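Local coordinates for uncharacterized protein (Methylibium petroleiphilum, PDB 3PL0) that probably acts as a dioxygenase of the iron- and 2-oxoglutarate-dependent family, built on a double-stranded beta-helix of the cupin class, at residues 13-18 with 25-30; 17-22 with 128-133; 38-43 with 205-210; 188-193 with 199-204; 222-227 with 236-241. All coordinates share one frame; numbering follows the deposited sequence.

Interaction 1: residues 13-18 with 25-30; sequences ATALQR and CVLTPA
A15 and C25 make the centre of a helix-on-strand packing at the border of the double-stranded beta-helix: helix 12-22 turns back into strand 24-27, and the axes of helix segment 13-18 and strand segment 25-27 run nearly antiparallel at 154°, 8.7 Å apart at their closest. So close an approach suits small side chains at its centre, such as the A15 methyl and the C25 thiol, with A15 CB lying 3.9 Å from C25 SG. The thiol is brought there by a chi1 of 68°, which sets SG between the backbone N and carbonyl carbon of C25, on the side of the helix. One helical turn on, the chains are closer still, and contact is made at the root of the side chains, with R18 CB 3.8 Å from C25 CB. R18 thus lends only its first carbon to the apolar layer; its chain bends at chi2 (-87°) and carries the guanidinium off to a salt bridge between NE and D5.

Behind these residues, the strand is held in the sheet by backbone hydrogen bonds of C25 with L211 and L27 with V209, and L211 also packs against both side chains. Where the strand ends, T28 is the N-cap of helix 29-36, its OG1 hydrogen-bonded to A31 N. Farther along the strand than C25, L27 CD2 stands 4.2 Å from A15 CB.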
# COMPACT_ATOMS: atom_id res chain seq x y z
N ALA A 13 -13.28 -13.78 -7.90
CA ALA A 13 -12.80 -14.68 -8.95
C ALA A 13 -12.26 -13.88 -10.17
O ALA A 13 -11.19 -14.19 -10.68
CB ALA A 13 -13.89 -15.72 -9.37
N THR A 14 -12.96 -12.85 -10.63
CA THR A 14 -12.41 -12.04 -11.71
C THR A 14 -11.10 -11.39 -11.27
O THR A 14 -10.16 -11.43 -12.01
CB THR A 14 -13.39 -10.99 -12.24
OG1 THR A 14 -14.62 -11.63 -12.56
CG2 THR A 14 -12.87 -10.35 -13.50
N ALA A 15 -11.03 -10.87 -10.03
CA ALA A 15 -9.82 -10.20 -9.53
C ALA A 15 -8.62 -11.16 -9.57
O ALA A 15 -7.51 -10.78 -9.96
CB ALA A 15 -10.04 -9.66 -8.13
N LEU A 16 -8.88 -12.41 -9.18
CA LEU A 16 -7.86 -13.45 -9.28
C LEU A 16 -7.41 -13.67 -10.72
O LEU A 16 -6.21 -13.79 -10.98
CB LEU A 16 -8.36 -14.78 -8.68
CG LEU A 16 -8.35 -14.92 -7.16
CD1 LEU A 16 -8.95 -16.27 -6.76
CD2 LEU A 16 -6.93 -14.83 -6.62
N GLN A 17 -8.35 -13.71 -11.67
CA GLN A 17 -7.97 -13.97 -13.06
C GLN A 17 -7.10 -12.81 -13.55
O GLN A 17 -6.11 -13.02 -14.25
CB GLN A 17 -9.21 -14.14 -13.95
CG GLN A 17 -10.06 -15.38 -13.63
CD GLN A 17 -9.65 -16.60 -14.38
OE1 GLN A 17 -8.52 -16.68 -14.90
NE2 GLN A 17 -10.59 -17.54 -14.53
N ARG A 18 -7.47 -11.60 -13.15
CA ARG A 18 -6.73 -10.40 -13.55
C ARG A 18 -5.28 -10.42 -13.01
O ARG A 18 -4.34 -10.15 -13.72
CB ARG A 18 -7.45 -9.15 -13.02
CG ARG A 18 -8.76 -8.82 -13.75
CD ARG A 18 -8.52 -7.94 -15.02
NE ARG A 18 -9.73 -7.16 -15.35
CZ ARG A 18 -10.65 -7.51 -16.23
NH1 ARG A 18 -10.58 -8.67 -16.89
NH2 ARG A 18 -11.70 -6.73 -16.40
N CYS A 25 -4.69 -5.62 -10.23
CA CYS A 25 -6.04 -5.23 -10.51
C CYS A 25 -6.44 -4.12 -9.54
O CYS A 25 -5.82 -3.95 -8.47
CB CYS A 25 -6.99 -6.40 -10.39
SG CYS A 25 -7.20 -7.03 -8.73
N VAL A 26 -7.48 -3.39 -9.91
CA VAL A 26 -8.03 -2.34 -9.08
C VAL A 26 -9.39 -2.78 -8.54
O VAL A 26 -10.23 -3.19 -9.33
CB VAL A 26 -8.19 -1.08 -9.92
CG1 VAL A 26 -8.87 0.08 -9.09
CG2 VAL A 26 -6.81 -0.66 -10.49
N LEU A 27 -9.60 -2.66 -7.23
CA LEU A 27 -10.92 -2.87 -6.63
C LEU A 27 -11.53 -1.48 -6.36
O LEU A 27 -10.93 -0.66 -5.64
CB LEU A 27 -10.82 -3.63 -5.30
CG LEU A 27 -10.07 -4.96 -5.32
CD1 LEU A 27 -10.08 -5.52 -3.92
CD2 LEU A 27 -10.75 -5.97 -6.30
N THR A 28 -12.73 -1.25 -6.89
CA THR A 28 -13.48 -0.05 -6.54
C THR A 28 -13.85 -0.17 -5.06
O THR A 28 -13.85 -1.29 -4.50
CB THR A 28 -14.78 0.07 -7.38
OG1 THR A 28 -15.66 -1.04 -7.10
CG2 THR A 28 -14.47 0.09 -8.90
N PRO A 29 -14.20 0.96 -4.41
CA PRO A 29 -14.69 0.88 -3.03
C PRO A 29 -15.85 -0.11 -2.85
O PRO A 29 -15.92 -0.80 -1.85
CB PRO A 29 -15.10 2.31 -2.72
CG PRO A 29 -14.32 3.17 -3.70
CD PRO A 29 -14.25 2.33 -4.92
N ALA A 30 -16.75 -0.21 -3.83
CA ALA A 30 -17.81 -1.19 -3.73
C ALA A 30 -17.25 -2.63 -3.76
O ALA A 30 -17.70 -3.50 -2.99
CB ALA A 30 -18.91 -0.94 -4.83

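Interaction 2: residues 17-22 with 128-133; sequences QRLRAQ and GELFAK
L19 meets L130 and F131 through one methyl, where helix 12-22 leans on the C-terminal part of helix 118-134. The tight spot is L19 CD1 against L130 CD2, 3.7 Å apart, with the two leucine side chains crossing at about a right angle. L130 has its CG anti to the backbone N (chi1 -177°), which swings the branched end out from its own helix to meet L19. Leucine suits both places, because a forked, flexible end can fill the space between two helices whose backbones stay well separated: the CA atoms of L19 and F131 are 9.1 Å apart.

F131 is touched more lightly. The same L19 methyl lies at the edge of its ring, near the ring plane, with CD1 4.4 Å from CE1. The ring is stacked with F172 and edge-to-face with Y245, so L19 borders one edge of a ring whose other partners include two aromatics. L16, a turn earlier on helix 12-22, adds to the packing on L130.

Away from L19, helix 12-22 is looser: Q17 and A21 are exposed, while Q22 turns to the chain around it, OE1 accepting from H3 N and NE2 donating to F24 O. No hydrogen bond joins the two helices here, so what holds them is shape and the burial of hydrocarbon, an adhesion with little directional preference.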
# COMPACT_ATOMS: atom_id res chain seq x y z
N GLN A 17 -8.35 -13.71 -11.67
CA GLN A 17 -7.97 -13.97 -13.06
C GLN A 17 -7.10 -12.81 -13.55
O GLN A 17 -6.11 -13.02 -14.25
CB GLN A 17 -9.21 -14.14 -13.95
CG GLN A 17 -10.06 -15.38 -13.63
CD GLN A 17 -9.65 -16.60 -14.38
OE1 GLN A 17 -8.52 -16.68 -14.90
NE2 GLN A 17 -10.59 -17.54 -14.53
N ARG A 18 -7.47 -11.60 -13.15
CA ARG A 18 -6.73 -10.40 -13.55
C ARG A 18 -5.28 -10.42 -13.01
O ARG A 18 -4.34 -10.15 -13.72
CB ARG A 18 -7.45 -9.15 -13.02
CG ARG A 18 -8.76 -8.82 -13.75
CD ARG A 18 -8.52 -7.94 -15.02
NE ARG A 18 -9.73 -7.16 -15.35
CZ ARG A 18 -10.65 -7.51 -16.23
NH1 ARG A 18 -10.58 -8.67 -16.89
NH2 ARG A 18 -11.70 -6.73 -16.40
N LEU A 19 -5.13 -10.77 -11.74
CA LEU A 19 -3.82 -10.83 -11.11
C LEU A 19 -2.97 -11.89 -11.74
O LEU A 19 -1.79 -11.68 -11.93
CB LEU A 19 -3.93 -11.09 -9.61
CG LEU A 19 -4.26 -9.86 -8.78
CD1 LEU A 19 -4.88 -10.27 -7.44
CD2 LEU A 19 -2.99 -9.02 -8.63
N ARG A 20 -3.56 -13.05 -12.06
CA ARG A 20 -2.81 -14.05 -12.79
C ARG A 20 -2.39 -13.55 -14.16
O ARG A 20 -1.27 -13.74 -14.60
CB ARG A 20 -3.67 -15.30 -13.01
CG ARG A 20 -2.95 -16.41 -13.73
CD ARG A 20 -1.72 -16.89 -12.97
NE ARG A 20 -1.23 -18.15 -13.53
CZ ARG A 20 -0.01 -18.38 -14.00
NH1 ARG A 20 0.93 -17.45 -13.96
NH2 ARG A 20 0.29 -19.58 -14.48
N ALA A 21 -3.33 -12.96 -14.88
CA ALA A 21 -3.10 -12.60 -16.27
C ALA A 21 -2.18 -11.37 -16.46
O ALA A 21 -1.33 -11.36 -17.37
CB ALA A 21 -4.46 -12.38 -16.99
N GLN A 22 -2.39 -10.32 -15.67
CA GLN A 22 -1.66 -9.08 -15.86
C GLN A 22 -0.88 -8.60 -14.61
O GLN A 22 -0.21 -7.56 -14.67
CB GLN A 22 -2.62 -7.96 -16.31
CG GLN A 22 -3.74 -7.60 -15.31
CD GLN A 22 -4.64 -6.50 -15.82
OE1 GLN A 22 -4.85 -6.36 -17.04
NE2 GLN A 22 -5.20 -5.71 -14.88
N GLY A 128 -5.27 -11.10 2.31
CA GLY A 128 -4.42 -12.30 2.49
C GLY A 128 -5.03 -13.56 1.91
O GLY A 128 -4.31 -14.39 1.31
N GLU A 129 -6.34 -13.73 2.10
CA GLU A 129 -7.06 -14.90 1.60
C GLU A 129 -7.07 -14.89 0.09
O GLU A 129 -6.85 -15.92 -0.56
CB GLU A 129 -8.50 -14.93 2.15
CG GLU A 129 -8.61 -15.48 3.56
CD GLU A 129 -9.96 -15.18 4.22
OE1 GLU A 129 -10.75 -14.40 3.64
OE2 GLU A 129 -10.25 -15.70 5.34
N LEU A 130 -7.28 -13.71 -0.48
CA LEU A 130 -7.26 -13.54 -1.95
C LEU A 130 -5.88 -13.85 -2.52
O LEU A 130 -5.73 -14.71 -3.42
CB LEU A 130 -7.69 -12.13 -2.27
CG LEU A 130 -7.81 -11.74 -3.76
CD1 LEU A 130 -8.66 -10.49 -3.94
CD2 LEU A 130 -6.44 -11.46 -4.33
N PHE A 131 -4.86 -13.21 -1.95
CA PHE A 131 -3.49 -13.41 -2.42
C PHE A 131 -3.02 -14.88 -2.31
O PHE A 131 -2.35 -15.38 -3.20
CB PHE A 131 -2.54 -12.49 -1.66
CG PHE A 131 -2.66 -11.02 -2.01
CD1 PHE A 131 -2.86 -10.59 -3.32
CD2 PHE A 131 -2.49 -10.07 -1.05
CE1 PHE A 131 -2.93 -9.26 -3.64
CE2 PHE A 131 -2.58 -8.74 -1.35
CZ PHE A 131 -2.78 -8.32 -2.65
N ALA A 132 -3.39 -15.58 -1.24
CA ALA A 132 -3.04 -17.00 -1.09
C ALA A 132 -3.66 -17.90 -2.15
O ALA A 132 -3.12 -18.98 -2.41
CB ALA A 132 -3.45 -17.52 0.31
N LYS A 133 -4.77 -17.48 -2.76
CA LYS A 133 -5.35 -18.22 -3.87
C LYS A 133 -4.51 -18.14 -5.12
O LYS A 133 -4.60 -19.03 -5.95
CB LYS A 133 -6.77 -17.77 -4.21
CG LYS A 133 -7.81 -18.02 -3.13
CD LYS A 133 -8.22 -19.51 -3.06

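Interaction 3: residues 38-43 with 205-210; sequences MPLDAF and QPWTVL
W207 takes the third position of a type II beta turn from Q205 to T208, phi 72°, and so faces the short helix that carries L40 and F43. The turn is drawn closed at Q205 O, which accepts from both T208 N and T208 OG1, the latter at 2.7 Å.

F43 CB sits over one face of the indole, 3.6 Å from the centroid of the six-membered ring and 13° off its normal, a CH-pi contact. F43 O lies 3.1 Å from W207 CZ2, without a hydrogen bond. The F43 ring lies obliquely to the indole, its plane turned by 43°. L40 lies antiparallel alongside W207, its CD2 3.8 Å from W207 CB. Tryptophan fits because its broad face takes up this apolar patch while NE1 donates to OD1 of D44, the helix's last residue. Cutting W207 back to an alanine would probably open a gap beneath F43 CB, leave L40 CD2 only the CB to touch, and deprive D44 of its indole donor.

F43 continues onto S119 and L123 of helix 118-134 and T36 of helix 29-36. W207 rests on V176 and I178 of strand 172-181, so the turn joins the helical layer to the sheet.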
# COMPACT_ATOMS: atom_id res chain seq x y z
N MSE A 38 -17.50 -5.75 4.82
CA MSE A 38 -17.53 -4.59 5.72
C MSE A 38 -18.02 -3.42 4.90
O MSE A 38 -17.51 -3.20 3.80
CB MSE A 38 -16.13 -4.17 6.13
CG MSE A 38 -15.49 -4.87 7.23
SE MSE A 38 -16.24 -4.34 8.91
CE MSE A 38 -17.06 -6.08 9.06
N PRO A 39 -18.96 -2.65 5.43
CA PRO A 39 -19.43 -1.47 4.73
C PRO A 39 -18.44 -0.30 4.80
O PRO A 39 -17.62 -0.21 5.72
CB PRO A 39 -20.74 -1.15 5.44
CG PRO A 39 -20.54 -1.63 6.82
CD PRO A 39 -19.73 -2.91 6.65
N LEU A 40 -18.49 0.57 3.81
CA LEU A 40 -17.54 1.67 3.76
C LEU A 40 -17.54 2.50 5.04
O LEU A 40 -16.49 3.05 5.40
CB LEU A 40 -17.81 2.57 2.56
CG LEU A 40 -17.45 1.97 1.20
CD1 LEU A 40 -17.85 2.94 0.09
CD2 LEU A 40 -15.96 1.60 1.10
N ASP A 41 -18.67 2.64 5.75
CA ASP A 41 -18.68 3.43 6.99
C ASP A 41 -17.70 2.87 8.01
O ASP A 41 -17.08 3.62 8.77
CB ASP A 41 -20.09 3.51 7.60
CG ASP A 41 -21.04 4.40 6.78
OD1 ASP A 41 -20.59 5.03 5.79
OD2 ASP A 41 -22.24 4.46 7.11
N ALA A 42 -17.57 1.52 8.05
CA ALA A 42 -16.64 0.89 8.99
C ALA A 42 -15.19 1.18 8.59
O ALA A 42 -14.36 1.30 9.44
CB ALA A 42 -16.86 -0.63 9.13
N PHE A 43 -14.90 1.25 7.30
CA PHE A 43 -13.56 1.66 6.85
C PHE A 43 -13.28 3.13 7.20
O PHE A 43 -12.16 3.47 7.57
CB PHE A 43 -13.37 1.41 5.34
CG PHE A 43 -13.19 -0.01 5.02
CD1 PHE A 43 -11.97 -0.64 5.28
CD2 PHE A 43 -14.24 -0.75 4.53
CE1 PHE A 43 -11.83 -1.98 5.04
CE2 PHE A 43 -14.09 -2.11 4.26
CZ PHE A 43 -12.89 -2.72 4.51
N GLN A 205 -11.14 7.91 -5.39
CA GLN A 205 -12.22 7.61 -4.44
C GLN A 205 -11.67 6.84 -3.26
O GLN A 205 -11.05 5.80 -3.42
CB GLN A 205 -13.35 6.83 -5.11
CG GLN A 205 -14.07 7.59 -6.22
CD GLN A 205 -14.53 8.98 -5.80
OE1 GLN A 205 -14.34 9.95 -6.54
NE2 GLN A 205 -15.11 9.07 -4.61
N PRO A 206 -11.89 7.35 -2.04
CA PRO A 206 -11.37 6.62 -0.91
C PRO A 206 -11.80 5.17 -0.89
O PRO A 206 -12.91 4.85 -1.30
CB PRO A 206 -11.95 7.36 0.28
CG PRO A 206 -12.03 8.77 -0.20
CD PRO A 206 -12.44 8.66 -1.63
N TRP A 207 -10.89 4.31 -0.45
CA TRP A 207 -11.07 2.87 -0.38
C TRP A 207 -11.04 2.22 -1.76
O TRP A 207 -11.47 1.08 -1.90
CB TRP A 207 -12.33 2.48 0.42
CG TRP A 207 -12.33 3.22 1.68
CD1 TRP A 207 -13.19 4.21 2.05
CD2 TRP A 207 -11.37 3.13 2.70
NE1 TRP A 207 -12.84 4.71 3.26
CE2 TRP A 207 -11.72 4.06 3.69
CE3 TRP A 207 -10.29 2.29 2.94
CZ2 TRP A 207 -11.01 4.21 4.84
CZ3 TRP A 207 -9.58 2.44 4.08
CH2 TRP A 207 -9.93 3.38 5.02
N THR A 208 -10.51 2.93 -2.77
CA THR A 208 -10.10 2.26 -3.96
C THR A 208 -8.79 1.54 -3.62
O THR A 208 -7.91 2.13 -2.98
CB THR A 208 -9.89 3.23 -5.17
OG1 THR A 208 -11.09 4.01 -5.38
CG2 THR A 208 -9.56 2.39 -6.44
N VAL A 209 -8.68 0.27 -4.02
CA VAL A 209 -7.49 -0.54 -3.76
C VAL A 209 -6.78 -1.09 -5.01
O VAL A 209 -7.39 -1.68 -5.87
CB VAL A 209 -7.81 -1.66 -2.79
CG1 VAL A 209 -6.54 -2.35 -2.38
CG2 VAL A 209 -8.53 -1.06 -1.58
N LEU A 210 -5.46 -0.89 -5.07
CA LEU A 210 -4.65 -1.45 -6.11
C LEU A 210 -3.98 -2.68 -5.54
O LEU A 210 -3.19 -2.57 -4.60
CB LEU A 210 -3.58 -0.44 -6.56
CG LEU A 210 -2.46 -0.91 -7.52
CD1 LEU A 210 -3.08 -1.38 -8.82
CD2 LEU A 210 -1.46 0.23 -7.74

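Interaction 4: residues 188-193 with 199-204; sequences TRVFDA and VRFTLE
T188 packs on F201 with its whole side chain. Its CB stands over one face of the phenyl ring, offset toward the rim, 4.1 Å from the ring centroid in a CH-pi contact. From there the methyl, CG2, goes on to the far end of the ring, 3.7 Å from F201 CZ. The hydroxyl takes the other branch: OG1 is hydrogen-bonded at 2.8 Å to a water that in turn accepts from L203 N, and lies alongside L203 CD1. A threonine serves both needs, a methyl for the ring and an oxygen for the water. The ring gets beneath T188 through a chi1 of 52° at F201.

The strands form a beta hairpin, 183-192 with 198-201, in a three-stranded sheet with 217-226, probably the smaller sheet of the double-stranded beta-helix. Two antiparallel hydrogen-bonded pairs, T188 with F201 and V190 with V199, flank the non-hydrogen-bonded pair of R189 and R200.

On the T188 face, V190 adds its CB 3.9 Å from V199 CG2. The opposite face carries R189 and R200 side by side. E187 forms salt bridges with both, OE1 to R189 NE and OE2 to R200 NH1, and R189 NH1 has a further salt bridge to E220.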
# COMPACT_ATOMS: atom_id res chain seq x y z
N THR A 188 -0.89 7.05 -10.46
CA THR A 188 -0.23 5.75 -10.34
C THR A 188 0.14 5.26 -11.72
O THR A 188 -0.63 5.42 -12.67
CB THR A 188 -1.18 4.70 -9.74
OG1 THR A 188 -1.69 5.19 -8.50
CG2 THR A 188 -0.47 3.33 -9.51
N ARG A 189 1.30 4.63 -11.83
CA ARG A 189 1.61 3.79 -12.99
C ARG A 189 1.99 2.37 -12.56
O ARG A 189 2.72 2.18 -11.57
CB ARG A 189 2.76 4.38 -13.77
CG ARG A 189 2.40 5.59 -14.58
CD ARG A 189 2.61 6.88 -13.85
NE ARG A 189 2.56 8.04 -14.73
CZ ARG A 189 3.62 8.51 -15.38
NH1 ARG A 189 4.80 7.92 -15.24
NH2 ARG A 189 3.52 9.57 -16.16
N VAL A 190 1.51 1.38 -13.33
CA VAL A 190 1.85 -0.03 -13.13
C VAL A 190 2.41 -0.55 -14.46
O VAL A 190 1.83 -0.25 -15.51
CB VAL A 190 0.63 -0.82 -12.72
CG1 VAL A 190 1.03 -2.33 -12.47
CG2 VAL A 190 0.09 -0.23 -11.44
N PHE A 191 3.57 -1.22 -14.41
CA PHE A 191 4.16 -1.78 -15.60
C PHE A 191 4.39 -3.27 -15.44
O PHE A 191 4.79 -3.72 -14.38
CB PHE A 191 5.52 -1.14 -15.87
CG PHE A 191 5.47 0.34 -16.05
CD1 PHE A 191 5.28 0.89 -17.30
CD2 PHE A 191 5.67 1.18 -14.97
CE1 PHE A 191 5.24 2.27 -17.48
CE2 PHE A 191 5.63 2.57 -15.11
CZ PHE A 191 5.42 3.12 -16.39
N ASP A 192 4.20 -4.01 -16.50
CA ASP A 192 4.72 -5.37 -16.62
C ASP A 192 6.22 -5.40 -16.31
O ASP A 192 6.97 -4.63 -16.85
CB ASP A 192 4.57 -5.83 -18.07
CG ASP A 192 4.87 -7.32 -18.27
OD1 ASP A 192 5.32 -7.97 -17.31
OD2 ASP A 192 4.67 -7.82 -19.39
N ALA A 193 6.66 -6.27 -15.42
CA ALA A 193 8.06 -6.25 -15.04
C ALA A 193 8.88 -6.85 -16.13
O ALA A 193 10.06 -6.61 -16.13
CB ALA A 193 8.31 -6.98 -13.77
N VAL A 199 0.26 0.97 -17.59
CA VAL A 199 -0.95 1.79 -17.42
C VAL A 199 -0.74 2.95 -16.45
O VAL A 199 0.09 2.88 -15.55
CB VAL A 199 -2.14 0.92 -16.96
CG1 VAL A 199 -2.50 -0.10 -18.08
CG2 VAL A 199 -1.82 0.24 -15.61
N ARG A 200 -1.47 4.05 -16.67
CA ARG A 200 -1.54 5.18 -15.77
C ARG A 200 -2.98 5.45 -15.37
O ARG A 200 -3.89 5.34 -16.16
CB ARG A 200 -0.99 6.47 -16.36
CG ARG A 200 -1.76 7.07 -17.55
CD ARG A 200 -0.99 8.24 -18.06
NE ARG A 200 -1.69 8.88 -19.15
CZ ARG A 200 -2.30 10.07 -19.06
NH1 ARG A 200 -2.27 10.76 -17.93
NH2 ARG A 200 -2.93 10.56 -20.13
N PHE A 201 -3.18 5.75 -14.09
CA PHE A 201 -4.51 6.09 -13.63
C PHE A 201 -4.35 6.82 -12.29
O PHE A 201 -3.37 6.64 -11.59
CB PHE A 201 -5.36 4.83 -13.46
CG PHE A 201 -4.73 3.76 -12.63
CD1 PHE A 201 -3.92 2.80 -13.21
CD2 PHE A 201 -4.93 3.72 -11.27
CE1 PHE A 201 -3.32 1.85 -12.43
CE2 PHE A 201 -4.36 2.76 -10.49
CZ PHE A 201 -3.53 1.83 -11.05
N THR A 202 -5.32 7.65 -11.94
CA THR A 202 -5.25 8.40 -10.70
C THR A 202 -6.30 7.89 -9.75
O THR A 202 -7.48 7.90 -10.07
CB THR A 202 -5.48 9.89 -10.96
OG1 THR A 202 -4.47 10.37 -11.85
CG2 THR A 202 -5.41 10.67 -9.66
N LEU A 203 -5.85 7.43 -8.59
CA LEU A 203 -6.77 7.02 -7.54
C LEU A 203 -7.40 8.27 -6.93
O LEU A 203 -6.69 9.18 -6.52
CB LEU A 203 -6.03 6.20 -6.47
CG LEU A 203 -5.40 4.88 -6.97
CD1 LEU A 203 -4.37 4.34 -5.96
CD2 LEU A 203 -6.41 3.84 -7.31
N GLU A 204 -8.73 8.29 -6.89
CA GLU A 204 -9.49 9.44 -6.44
C GLU A 204 -10.58 9.13 -5.42
O GLU A 204 -10.93 10.03 -4.66
CB GLU A 204 -10.14 10.14 -7.64
CG GLU A 204 -9.11 10.68 -8.64
CD GLU A 204 -9.73 11.46 -9.81
OE1 GLU A 204 -10.82 11.08 -10.28
OE2 GLU A 204 -9.08 12.44 -10.28
O HOH W 1 -3.11 7.51 -7.87

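Interaction 5: residues 222-227 with 236-241; sequences TPLLPL and AHRDTL
L224 and R238 are brought together by complementary first torsions: L224 sets CG anti to its carbonyl carbon (chi1 -51°), whereas R238 has CG opposite its backbone N (chi1 175°) and runs extended as far as NE. The leucine fork lies across the arginine stem at about a right angle. Its CD1 touches the base of that stem, 3.8 Å from R238 CB, and CD2 lies farther along, 3.7 Å from R238 CD. CD1 also skims the backbone at H237 C, 4.4 Å away.

The arginine works here as a hydrocarbon rod, its methylenes packing on leucine while the charged end passes beyond. There T240 CG2 lies 3.6 Å above the guanidinium plane, toward its rim, and probably helps steady that flat group. Shortening L224 to an alanine would probably uncover the R238 methylenes and set the arginine stem freer to swing.

No hydrogen bond links the two segments, which belong to different sheets of the double-stranded beta-helix fold: strand 217-226 pairs with 183-192, and strand 237-246 lies between 141-152 and 172-181. L224 thus spans from one sheet to the other, where I151 of strand 141-152 also meets it, and F177 of strand 172-181 packs on R238.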
# COMPACT_ATOMS: atom_id res chain seq x y z
N THR A 222 3.33 9.52 -9.56
CA THR A 222 3.90 10.80 -9.91
C THR A 222 3.84 11.80 -8.76
O THR A 222 2.99 11.71 -7.91
CB THR A 222 3.22 11.38 -11.12
OG1 THR A 222 1.88 11.73 -10.78
CG2 THR A 222 3.30 10.33 -12.30
N PRO A 223 4.74 12.78 -8.76
CA PRO A 223 4.75 13.77 -7.67
C PRO A 223 3.43 14.55 -7.55
O PRO A 223 2.67 14.72 -8.53
CB PRO A 223 5.89 14.73 -8.07
CG PRO A 223 6.69 14.01 -9.04
CD PRO A 223 5.79 13.04 -9.76
N LEU A 224 3.14 15.00 -6.34
CA LEU A 224 1.99 15.87 -6.08
C LEU A 224 2.34 17.28 -6.50
O LEU A 224 3.48 17.65 -6.52
CB LEU A 224 1.57 15.85 -4.60
CG LEU A 224 1.35 14.49 -3.97
CD1 LEU A 224 1.04 14.69 -2.50
CD2 LEU A 224 0.26 13.76 -4.70
N LEU A 225 1.33 18.04 -6.91
CA LEU A 225 1.48 19.46 -7.19
C LEU A 225 0.28 20.11 -6.57
O LEU A 225 -0.88 19.67 -6.80
CB LEU A 225 1.55 19.72 -8.68
CG LEU A 225 2.75 19.05 -9.42
CD1 LEU A 225 2.33 18.66 -10.83
CD2 LEU A 225 4.04 19.95 -9.41
N PRO A 226 0.53 21.11 -5.73
CA PRO A 226 -0.56 21.82 -5.08
C PRO A 226 -1.52 22.45 -6.08
O PRO A 226 -1.09 23.01 -7.04
CB PRO A 226 0.16 22.94 -4.29
CG PRO A 226 1.56 22.47 -4.14
CD PRO A 226 1.86 21.60 -5.33
N LEU A 227 -2.82 22.39 -5.84
CA LEU A 227 -3.77 23.08 -6.73
C LEU A 227 -3.65 24.60 -6.58
O LEU A 227 -3.76 25.35 -7.57
CB LEU A 227 -5.19 22.64 -6.43
CG LEU A 227 -5.48 21.19 -6.85
CD1 LEU A 227 -6.86 20.76 -6.34
CD2 LEU A 227 -5.34 21.04 -8.35
N ALA A 236 -3.00 20.51 1.50
CA ALA A 236 -2.61 19.93 0.25
C ALA A 236 -1.80 18.66 0.53
O ALA A 236 -0.61 18.73 0.74
CB ALA A 236 -1.82 20.95 -0.58
N HIS A 237 -2.46 17.51 0.53
CA HIS A 237 -1.78 16.25 0.81
C HIS A 237 -2.49 15.05 0.18
O HIS A 237 -3.61 15.15 -0.32
CB HIS A 237 -1.73 16.05 2.33
CG HIS A 237 -3.08 16.07 2.97
ND1 HIS A 237 -3.53 17.13 3.72
CD2 HIS A 237 -4.09 15.17 2.93
CE1 HIS A 237 -4.76 16.88 4.13
NE2 HIS A 237 -5.13 15.70 3.65
N ARG A 238 -1.81 13.91 0.21
CA ARG A 238 -2.39 12.65 -0.25
C ARG A 238 -2.09 11.57 0.79
O ARG A 238 -0.93 11.43 1.25
CB ARG A 238 -1.81 12.27 -1.61
CG ARG A 238 -2.24 10.92 -2.16
CD ARG A 238 -1.79 10.84 -3.59
NE ARG A 238 -2.18 9.60 -4.27
CZ ARG A 238 -1.45 8.50 -4.34
NH1 ARG A 238 -0.28 8.43 -3.77
NH2 ARG A 238 -1.87 7.48 -5.04
N ASP A 239 -3.11 10.79 1.08
CA ASP A 239 -3.11 9.73 2.06
C ASP A 239 -3.32 8.40 1.40
O ASP A 239 -4.24 8.24 0.61
CB ASP A 239 -4.28 9.92 3.03
CG ASP A 239 -4.15 11.22 3.86
OD1 ASP A 239 -3.02 11.65 4.06
OD2 ASP A 239 -5.17 11.77 4.31
N THR A 240 -2.46 7.44 1.76
CA THR A 240 -2.50 6.07 1.28
C THR A 240 -2.16 5.12 2.45
O THR A 240 -1.65 5.54 3.56
CB THR A 240 -1.47 5.84 0.18
OG1 THR A 240 -0.19 6.34 0.58
CG2 THR A 240 -1.88 6.48 -1.12
N LEU A 241 -2.45 3.85 2.22
CA LEU A 241 -2.04 2.75 3.09
C LEU A 241 -1.40 1.69 2.25
O LEU A 241 -2.07 1.15 1.38
CB LEU A 241 -3.25 2.14 3.76
CG LEU A 241 -2.98 0.92 4.63
CD1 LEU A 241 -2.04 1.23 5.82
CD2 LEU A 241 -4.32 0.39 5.11

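Interactions 1 and 2 share helix 12-22, which turns different residues toward strand 24-27 and helix 118-134; both are buried and apolar, and C25 SG touches L19 between them. Interaction 3 reaches the same sheet as interaction 1, since strands 24-27 and 209-213 are neighbours, but it relies on an aromatic face beneath a short helix. Interaction 4 is the exception: a partly buried hairpin held by backbone hydrogen bonds, greasy on the side where L210 meets T188, V190 and F201, and charged on the other. Interaction 5, lying across the chain's centre from interaction 2, joins the hairpin's sheet to the larger one without a hydrogen bond, mainly through a leucine on an arginine stem.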